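Local coordinates for protein sugar kinase, pfkB family (Thermotoga maritima, PDB 2AJR) that probably phosphorylates a sugar phosphate at the expense of ATP, as a phosphofructokinase-like member of the PfkB carbohydrate kinase family, at residues P21-E26 / T46-G51; K218-Y223 / V239-K244. All coordinates share one frame; numbering follows the deposited sequence.

Contact 1. Residues P21-E26 / T46-G51; sequences PALDRE and TQMSPG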
ATOM      1  N   PRO A  21     -11.627  -7.884   7.484  1.00 32.41           N
ATOM      2  CA  PRO A  21     -10.229  -8.296   7.542  1.00 33.64           C
ATOM      3  C   PRO A  21      -9.315  -7.382   6.771  1.00 34.01           C
ATOM      4  O   PRO A  21      -9.779  -6.620   5.928  1.00 35.31           O
ATOM      5  CB  PRO A  21     -10.228  -9.650   6.826  1.00 33.68           C
ATOM      6  CG  PRO A  21     -11.640 -10.084   6.802  1.00 34.78           C
ATOM      7  CD  PRO A  21     -12.441  -8.841   6.720  1.00 32.35           C
ATOM      8  N   ALA A  22      -8.011  -7.480   7.024  1.00 33.94           N
ATOM      9  CA  ALA A  22      -7.048  -6.704   6.252  1.00 33.32           C
ATOM     10  C   ALA A  22      -5.753  -7.473   6.048  1.00 34.48           C
ATOM     11  O   ALA A  22      -5.415  -8.330   6.845  1.00 37.65           O
ATOM     12  CB  ALA A  22      -6.785  -5.376   6.928  1.00 30.89           C
ATOM     13  N   LEU A  23      -5.063  -7.189   4.950  1.00 34.29           N
ATOM     14  CA  LEU A  23      -3.647  -7.484   4.826  1.00 35.39           C
ATOM     15  C   LEU A  23      -2.873  -6.300   5.383  1.00 35.50           C
ATOM     16  O   LEU A  23      -3.050  -5.178   4.939  1.00 38.75           O
ATOM     17  CB  LEU A  23      -3.266  -7.683   3.365  1.00 36.22           C
ATOM     18  CG  LEU A  23      -3.729  -9.014   2.803  1.00 40.21           C
ATOM     19  CD1 LEU A  23      -3.706  -8.981   1.291  1.00 45.55           C
ATOM     20  CD2 LEU A  23      -2.835 -10.109   3.346  1.00 39.53           C
ATOM     21  N   ASP A  24      -2.028  -6.546   6.366  1.00 35.25           N
ATOM     22  CA  ASP A  24      -1.232  -5.498   6.966  1.00 35.83           C
ATOM     23  C   ASP A  24       0.098  -5.468   6.250  1.00 37.41           C
ATOM     24  O   ASP A  24       0.818  -6.469   6.229  1.00 40.27           O
ATOM     25  CB  ASP A  24      -1.006  -5.769   8.455  1.00 33.94           C
ATOM     26  CG  ASP A  24      -2.184  -5.373   9.307  1.00 39.33           C
ATOM     27  OD1 ASP A  24      -2.740  -4.266   9.075  1.00 45.47           O
ATOM     28  OD2 ASP A  24      -2.553  -6.167  10.217  1.00 46.82           O
ATOM     29  N   ARG A  25       0.413  -4.337   5.630  1.00 38.16           N
ATOM     30  CA  ARG A  25       1.744  -4.103   5.117  1.00 36.92           C
ATOM     31  C   ARG A  25       2.511  -3.200   6.063  1.00 36.05           C
ATOM     32  O   ARG A  25       2.277  -1.989   6.107  1.00 34.38           O
ATOM     33  CB  ARG A  25       1.702  -3.471   3.734  1.00 38.11           C
ATOM     34  CG  ARG A  25       3.134  -3.207   3.190  1.00 45.49           C
ATOM     35  CD  ARG A  25       3.249  -3.444   1.700  1.00 56.80           C
ATOM     36  NE  ARG A  25       3.255  -4.866   1.350  1.00 63.00           N
ATOM     37  CZ  ARG A  25       4.303  -5.684   1.473  1.00 62.80           C
ATOM     38  NH1 ARG A  25       5.468  -5.255   1.950  1.00 64.89           N
ATOM     39  NH2 ARG A  25       4.179  -6.950   1.108  1.00 60.04           N
ATOM     40  N   GLU A  26       3.434  -3.799   6.810  1.00 37.17           N
ATOM     41  CA  GLU A  26       4.318  -3.068   7.719  1.00 37.53           C
ATOM     42  C   GLU A  26       5.622  -2.698   7.003  1.00 34.29           C
ATOM     43  O   GLU A  26       6.233  -3.499   6.298  1.00 34.94           O
ATOM     44  CB  GLU A  26       4.620  -3.906   8.967  1.00 38.22           C
ATOM     45  CG  GLU A  26       3.392  -4.476   9.739  1.00 40.15           C
ATOM     46  CD  GLU A  26       3.609  -5.951  10.225  1.00 48.03           C
ATOM     47  OE1 GLU A  26       4.322  -6.137  11.260  1.00 48.70           O
ATOM     48  OE2 GLU A  26       3.066  -6.910   9.565  1.00 57.36           O
ATOM     49  N   THR A  46      10.366  -4.756   5.566  1.00 45.11           N
ATOM     50  CA  THR A  46       8.968  -4.855   5.258  1.00 44.59           C
ATOM     51  C   THR A  46       8.433  -6.212   5.711  1.00 44.53           C
ATOM     52  O   THR A  46       9.161  -7.191   5.801  1.00 45.28           O
ATOM     53  CB  THR A  46       8.702  -4.646   3.769  1.00 44.20           C
ATOM     54  OG1 THR A  46       7.312  -4.336   3.596  1.00 49.20           O
ATOM     55  CG2 THR A  46       9.055  -5.880   2.953  1.00 39.11           C
ATOM     56  N   GLN A  47       7.146  -6.243   6.000  1.00 45.18           N
ATOM     57  CA  GLN A  47       6.489  -7.433   6.493  1.00 46.09           C
ATOM     58  C   GLN A  47       5.061  -7.379   6.000  1.00 44.33           C
ATOM     59  O   GLN A  47       4.445  -6.313   5.961  1.00 44.51           O
ATOM     60  CB  GLN A  47       6.513  -7.448   8.022  1.00 48.32           C
ATOM     61  CG  GLN A  47       6.238  -8.797   8.668  1.00 54.86           C
ATOM     62  CD  GLN A  47       7.410  -9.764   8.510  1.00 66.05           C
ATOM     63  OE1 GLN A  47       7.520 -10.476   7.505  1.00 66.93           O
ATOM     64  NE2 GLN A  47       8.292  -9.792   9.508  1.00 67.58           N
HETATM   65  N   MSE A  48       4.524  -8.520   5.615  1.00 42.73           N
HETATM   66  CA  MSE A  48       3.159  -8.551   5.167  1.00 42.97           C
HETATM   67  C   MSE A  48       2.452  -9.757   5.729  1.00 40.73           C
HETATM   68  O   MSE A  48       2.966 -10.869   5.675  1.00 39.78           O
HETATM   69  CB  MSE A  48       3.116  -8.542   3.659  1.00 43.97           C
HETATM   70  CG  MSE A  48       1.799  -8.041   3.137  1.00 59.25           C
HETATM   71 SE   MSE A  48       0.715  -9.467   2.400  1.00101.34          SE
HETATM   72  CE  MSE A  48       1.235 -11.147   3.410  1.00 79.00           C
ATOM     73  N   SER A  49       1.266  -9.540   6.282  1.00 39.23           N
ATOM     74  CA  SER A  49       0.599 -10.600   7.005  1.00 39.21           C
ATOM     75  C   SER A  49      -0.894 -10.383   7.067  1.00 38.18           C
ATOM     76  O   SER A  49      -1.347  -9.244   7.006  1.00 38.53           O
ATOM     77  CB  SER A  49       1.148 -10.646   8.426  1.00 40.86           C
ATOM     78  OG  SER A  49       0.917  -9.415   9.100  1.00 48.75           O
ATOM     79  N   PRO A  50      -1.665 -11.469   7.221  1.00 35.08           N
ATOM     80  CA  PRO A  50      -3.081 -11.368   7.498  1.00 33.81           C
ATOM     81  C   PRO A  50      -3.355 -10.623   8.773  1.00 33.64           C
ATOM     82  O   PRO A  50      -2.640 -10.808   9.747  1.00 35.54           O
ATOM     83  CB  PRO A  50      -3.515 -12.818   7.677  1.00 33.53           C
ATOM     84  CG  PRO A  50      -2.535 -13.587   6.950  1.00 37.91           C
ATOM     85  CD  PRO A  50      -1.239 -12.867   7.132  1.00 35.27           C
ATOM     86  N   GLY A  51      -4.400  -9.797   8.756  1.00 33.56           N
ATOM     87  CA  GLY A  51      -4.782  -8.970   9.876  1.00 32.21           C
ATOM     88  C   GLY A  51      -6.280  -8.749   9.961  1.00 32.35           C
ATOM     89  O   GLY A  51      -7.061  -9.430   9.300  1.00 32.74           O
TER
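Ala-22 to Glu-26 and Thr-46 to Gly-51 pair as antiparallel strands, axes 4.5 Å apart at closest, in the small four-stranded sheet consistent with the lid of PfkB kinases. Ala-22/Gly-51, Asp-24/Ser-49 and Glu-26/Gln-47 are hydrogen-bonded pairs; Pro-50, lacking an N-H, falls at a non-hydrogen-bonded position opposite Leu-23. Glu-26 O takes two donors from opposite faces of its plane, Gln-47 N at 2.9 Å and Thr-46 OG1 at 3.0 Å. Arg-25, with CG anti to the backbone N (chi1 179°) and its chain bent beyond, crosses Met-48 (a selenomethionine) at about a right angle; Met-48 CB lies over one guanidinium face, 3.2 Å from Arg-25 NH2. On this side Leu-23 CD2 meets Met-48 SE at 3.7 Å. Phe-123 of the second subunit adds a cation-pi contact. An alanine for Arg-25 would probably leave Met-48 without its flat cover and Phe-123 without its cation. On the other face Glu-26 runs beside Gln-47, and Ser-49 OG gives Glu-26 OE2 a weak bond of 3.3 Å. Gly-51 suits its place because a CB would collide with Asp-24 OD2. Thus Arg-25 serves the subunit interface, whereas Asp-24 OD2 salt-bridges Lys-310 NZ and Glu-26 OE1 takes Lys-310 N, beside the magnesium ligand Glu-309.

Contact 2. Residues K218-Y223 / V239-K244; sequences KTFDDY and VSYEVK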
ATOM      1  N   LYS A 218     -12.928  12.062  30.138  1.00 40.24           N
ATOM      2  CA  LYS A 218     -11.883  13.072  30.345  1.00 41.21           C
ATOM      3  C   LYS A 218     -11.105  12.885  31.648  1.00 39.74           C
ATOM      4  O   LYS A 218     -10.046  13.454  31.807  1.00 41.26           O
ATOM      5  CB  LYS A 218     -12.503  14.478  30.286  1.00 43.32           C
ATOM      6  CG  LYS A 218     -11.900  15.391  29.202  1.00 46.48           C
ATOM      7  CD  LYS A 218     -12.455  15.096  27.821  1.00 48.63           C
ATOM      8  CE  LYS A 218     -11.534  15.597  26.693  1.00 52.60           C
ATOM      9  NZ  LYS A 218     -11.157  17.058  26.808  1.00 53.80           N
ATOM     10  N   THR A 219     -11.615  12.075  32.569  1.00 38.21           N
ATOM     11  CA  THR A 219     -10.984  11.876  33.868  1.00 37.11           C
ATOM     12  C   THR A 219     -10.992  10.396  34.274  1.00 35.88           C
ATOM     13  O   THR A 219     -11.886   9.648  33.887  1.00 33.90           O
ATOM     14  CB  THR A 219     -11.725  12.686  34.955  1.00 37.58           C
ATOM     15  OG1 THR A 219     -13.003  12.086  35.224  1.00 32.06           O
ATOM     16  CG2 THR A 219     -11.909  14.131  34.516  1.00 36.46           C
ATOM     17  N   PHE A 220     -10.021   9.974  35.079  1.00 34.62           N
ATOM     18  CA  PHE A 220     -10.026   8.599  35.576  1.00 34.74           C
ATOM     19  C   PHE A 220     -11.417   8.122  36.043  1.00 35.11           C
ATOM     20  O   PHE A 220     -11.806   6.989  35.746  1.00 35.36           O
ATOM     21  CB  PHE A 220      -9.025   8.431  36.704  1.00 35.11           C
ATOM     22  CG  PHE A 220      -8.883   7.012  37.185  1.00 32.19           C
ATOM     23  CD1 PHE A 220      -8.327   6.044  36.368  1.00 33.71           C
ATOM     24  CD2 PHE A 220      -9.289   6.650  38.465  1.00 28.88           C
ATOM     25  CE1 PHE A 220      -8.183   4.723  36.814  1.00 36.33           C
ATOM     26  CE2 PHE A 220      -9.141   5.346  38.918  1.00 34.54           C
ATOM     27  CZ  PHE A 220      -8.579   4.380  38.086  1.00 32.30           C
ATOM     28  N   ASP A 221     -12.166   8.978  36.742  1.00 34.97           N
ATOM     29  CA  ASP A 221     -13.514   8.618  37.204  1.00 35.10           C
ATOM     30  C   ASP A 221     -14.480   8.347  36.054  1.00 36.71           C
ATOM     31  O   ASP A 221     -15.373   7.498  36.171  1.00 39.18           O
ATOM     32  CB  ASP A 221     -14.118   9.691  38.111  1.00 34.91           C
ATOM     33  CG  ASP A 221     -14.875   9.090  39.281  1.00 42.34           C
ATOM     34  OD1 ASP A 221     -14.232   8.405  40.119  1.00 52.41           O
ATOM     35  OD2 ASP A 221     -16.106   9.291  39.360  1.00 49.46           O
ATOM     36  N   ASP A 222     -14.321   9.059  34.945  1.00 34.28           N
ATOM     37  CA  ASP A 222     -15.111   8.749  33.759  1.00 33.01           C
ATOM     38  C   ASP A 222     -14.829   7.356  33.246  1.00 31.74           C
ATOM     39  O   ASP A 222     -15.750   6.603  32.930  1.00 32.29           O
ATOM     40  CB  ASP A 222     -14.824   9.739  32.642  1.00 33.42           C
ATOM     41  CG  ASP A 222     -15.155  11.139  33.038  1.00 34.24           C
ATOM     42  OD1 ASP A 222     -16.236  11.320  33.644  1.00 39.35           O
ATOM     43  OD2 ASP A 222     -14.339  12.052  32.759  1.00 35.18           O
ATOM     44  N   TYR A 223     -13.555   7.020  33.134  1.00 30.65           N
ATOM     45  CA  TYR A 223     -13.198   5.699  32.651  1.00 30.81           C
ATOM     46  C   TYR A 223     -13.711   4.638  33.623  1.00 31.25           C
ATOM     47  O   TYR A 223     -14.123   3.558  33.189  1.00 27.91           O
ATOM     48  CB  TYR A 223     -11.693   5.561  32.470  1.00 31.65           C
ATOM     49  CG  TYR A 223     -11.167   6.300  31.281  1.00 30.32           C
ATOM     50  CD1 TYR A 223     -10.912   7.663  31.342  1.00 31.49           C
ATOM     51  CD2 TYR A 223     -10.927   5.640  30.095  1.00 30.08           C
ATOM     52  CE1 TYR A 223     -10.426   8.334  30.261  1.00 30.28           C
ATOM     53  CE2 TYR A 223     -10.468   6.304  28.998  1.00 31.70           C
ATOM     54  CZ  TYR A 223     -10.215   7.645  29.083  1.00 32.75           C
ATOM     55  OH  TYR A 223      -9.731   8.288  27.991  1.00 36.30           O
ATOM     56  N   VAL A 239     -11.157  -1.642  30.218  1.00 33.23           N
ATOM     57  CA  VAL A 239     -11.164  -0.310  29.623  1.00 32.82           C
ATOM     58  C   VAL A 239      -9.790   0.325  29.707  1.00 33.55           C
ATOM     59  O   VAL A 239      -9.185   0.373  30.766  1.00 32.01           O
ATOM     60  CB  VAL A 239     -12.198   0.598  30.316  1.00 33.42           C
ATOM     61  CG1 VAL A 239     -12.123   1.992  29.772  1.00 28.27           C
ATOM     62  CG2 VAL A 239     -13.610   0.014  30.152  1.00 31.19           C
ATOM     63  N   SER A 240      -9.312   0.830  28.572  1.00 35.95           N
ATOM     64  CA  SER A 240      -7.972   1.368  28.484  1.00 35.11           C
ATOM     65  C   SER A 240      -7.932   2.759  28.999  1.00 36.21           C
ATOM     66  O   SER A 240      -8.859   3.554  28.777  1.00 38.46           O
ATOM     67  CB  SER A 240      -7.461   1.365  27.067  1.00 31.56           C
ATOM     68  OG  SER A 240      -7.135   0.042  26.742  1.00 46.69           O
ATOM     69  N   TYR A 241      -6.819   3.043  29.663  1.00 35.47           N
ATOM     70  CA  TYR A 241      -6.594   4.312  30.281  1.00 35.02           C
ATOM     71  C   TYR A 241      -5.130   4.692  30.124  1.00 34.75           C
ATOM     72  O   TYR A 241      -4.242   3.966  30.557  1.00 35.73           O
ATOM     73  CB  TYR A 241      -6.975   4.207  31.740  1.00 33.91           C
ATOM     74  CG  TYR A 241      -6.768   5.484  32.466  1.00 37.40           C
ATOM     75  CD1 TYR A 241      -7.545   6.609  32.166  1.00 34.42           C
ATOM     76  CD2 TYR A 241      -5.781   5.590  33.453  1.00 35.31           C
ATOM     77  CE1 TYR A 241      -7.355   7.801  32.845  1.00 36.88           C
ATOM     78  CE2 TYR A 241      -5.585   6.776  34.129  1.00 38.97           C
ATOM     79  CZ  TYR A 241      -6.371   7.873  33.824  1.00 36.98           C
ATOM     80  OH  TYR A 241      -6.166   9.030  34.503  1.00 40.26           O
ATOM     81  N   GLU A 242      -4.897   5.826  29.477  1.00 35.26           N
ATOM     82  CA  GLU A 242      -3.557   6.378  29.279  1.00 36.21           C
ATOM     83  C   GLU A 242      -2.586   5.387  28.640  1.00 36.51           C
ATOM     84  O   GLU A 242      -1.439   5.268  29.059  1.00 32.74           O
ATOM     85  CB  GLU A 242      -3.006   6.920  30.588  1.00 36.31           C
ATOM     86  CG  GLU A 242      -3.826   8.070  31.147  1.00 44.87           C
ATOM     87  CD  GLU A 242      -3.763   9.324  30.276  1.00 52.05           C
ATOM     88  OE1 GLU A 242      -4.828   9.869  29.916  1.00 63.33           O
ATOM     89  OE2 GLU A 242      -2.647   9.779  29.959  1.00 60.45           O
ATOM     90  N   VAL A 243      -3.073   4.681  27.619  1.00 38.57           N
ATOM     91  CA  VAL A 243      -2.240   3.842  26.761  1.00 39.10           C
ATOM     92  C   VAL A 243      -1.782   2.536  27.414  1.00 40.68           C
ATOM     93  O   VAL A 243      -1.969   1.478  26.833  1.00 44.08           O
ATOM     94  CB  VAL A 243      -0.991   4.631  26.228  1.00 41.09           C
ATOM     95  CG1 VAL A 243      -0.280   3.849  25.108  1.00 38.04           C
ATOM     96  CG2 VAL A 243      -1.396   6.041  25.763  1.00 35.38           C
ATOM     97  N   LYS A 244      -1.182   2.594  28.603  1.00 40.90           N
ATOM     98  CA  LYS A 244      -0.510   1.424  29.214  1.00 39.00           C
ATOM     99  C   LYS A 244      -1.134   0.945  30.533  1.00 38.66           C
ATOM    100  O   LYS A 244      -0.449   0.439  31.413  1.00 40.52           O
ATOM    101  CB  LYS A 244       0.979   1.727  29.426  1.00 37.75           C
ATOM    102  CG  LYS A 244       1.264   2.968  30.219  1.00 37.21           C
ATOM    103  CD  LYS A 244       2.750   3.225  30.280  1.00 38.02           C
ATOM    104  CE  LYS A 244       3.060   4.611  30.764  1.00 36.03           C
ATOM    105  NZ  LYS A 244       2.762   4.785  32.183  1.00 35.34           N
TER
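The first turn of helix 220-233 meets strand 236-241 of the same beta-alpha-beta unit through an aromatic cluster of Phe-220, Tyr-223 and Tyr-241. Tyr-241 is the middle ring. Its CG lies anti to the backbone N (chi1 180°), and the ring beyond meets the face of Tyr-223 with its edge, CD1 lying 3.6 Å from Tyr-223 CD1 near that ring's rim; the planes stand at 68°. Its own face receives the edge of Phe-220, whose CD1 is 3.6 Å from Tyr-241 CE2, in a second T-shaped pair. Glu-242 CG covers the opposite face over its centre. Tyr-223 also meets Val-239, whose CG1 sits at the ring edge 3.9 Å from Tyr-223 CD2, and Ser-240 O comes within 3.2 Å of Tyr-223 CE2. Rings suit this place because each offers both a face and an edge, so Tyr-241 packs on two helix residues at once; no hydrogen bond links the segments. Ile-247 of the adjoining strand touches all three. A capping box fixes the helix start: Asp-222 OD2 accepts from Thr-219 N at 2.7 Å, while Thr-219 OG1 takes a weak bond from Asp-222 N. Such helix-on-strand packing is typical of the beta-alpha-beta crossover in the ribokinase-like fold.

How the contacts relate
From the N terminus, the chain first runs through 21-26, makes an excursion of 19 residues containing a short strand but no helix, and returns as 46-51 to close contact 1. Much later, 218-223 leads into helix 220-233, and the chain comes back along strand 236-241 to close contact 2. The two loops follow in series, neither nesting nor crossing. Contact 1 joins the strand outermost within this chain in the four-stranded sheet to its neighbour, beside the second subunit. Contact 2 ties a helix to the large mixed sheet, away from the magnesium site. Their centres are 29 Å apart and their nearest atoms about 18 Å, so they do not touch and belong to separate parts of the fold.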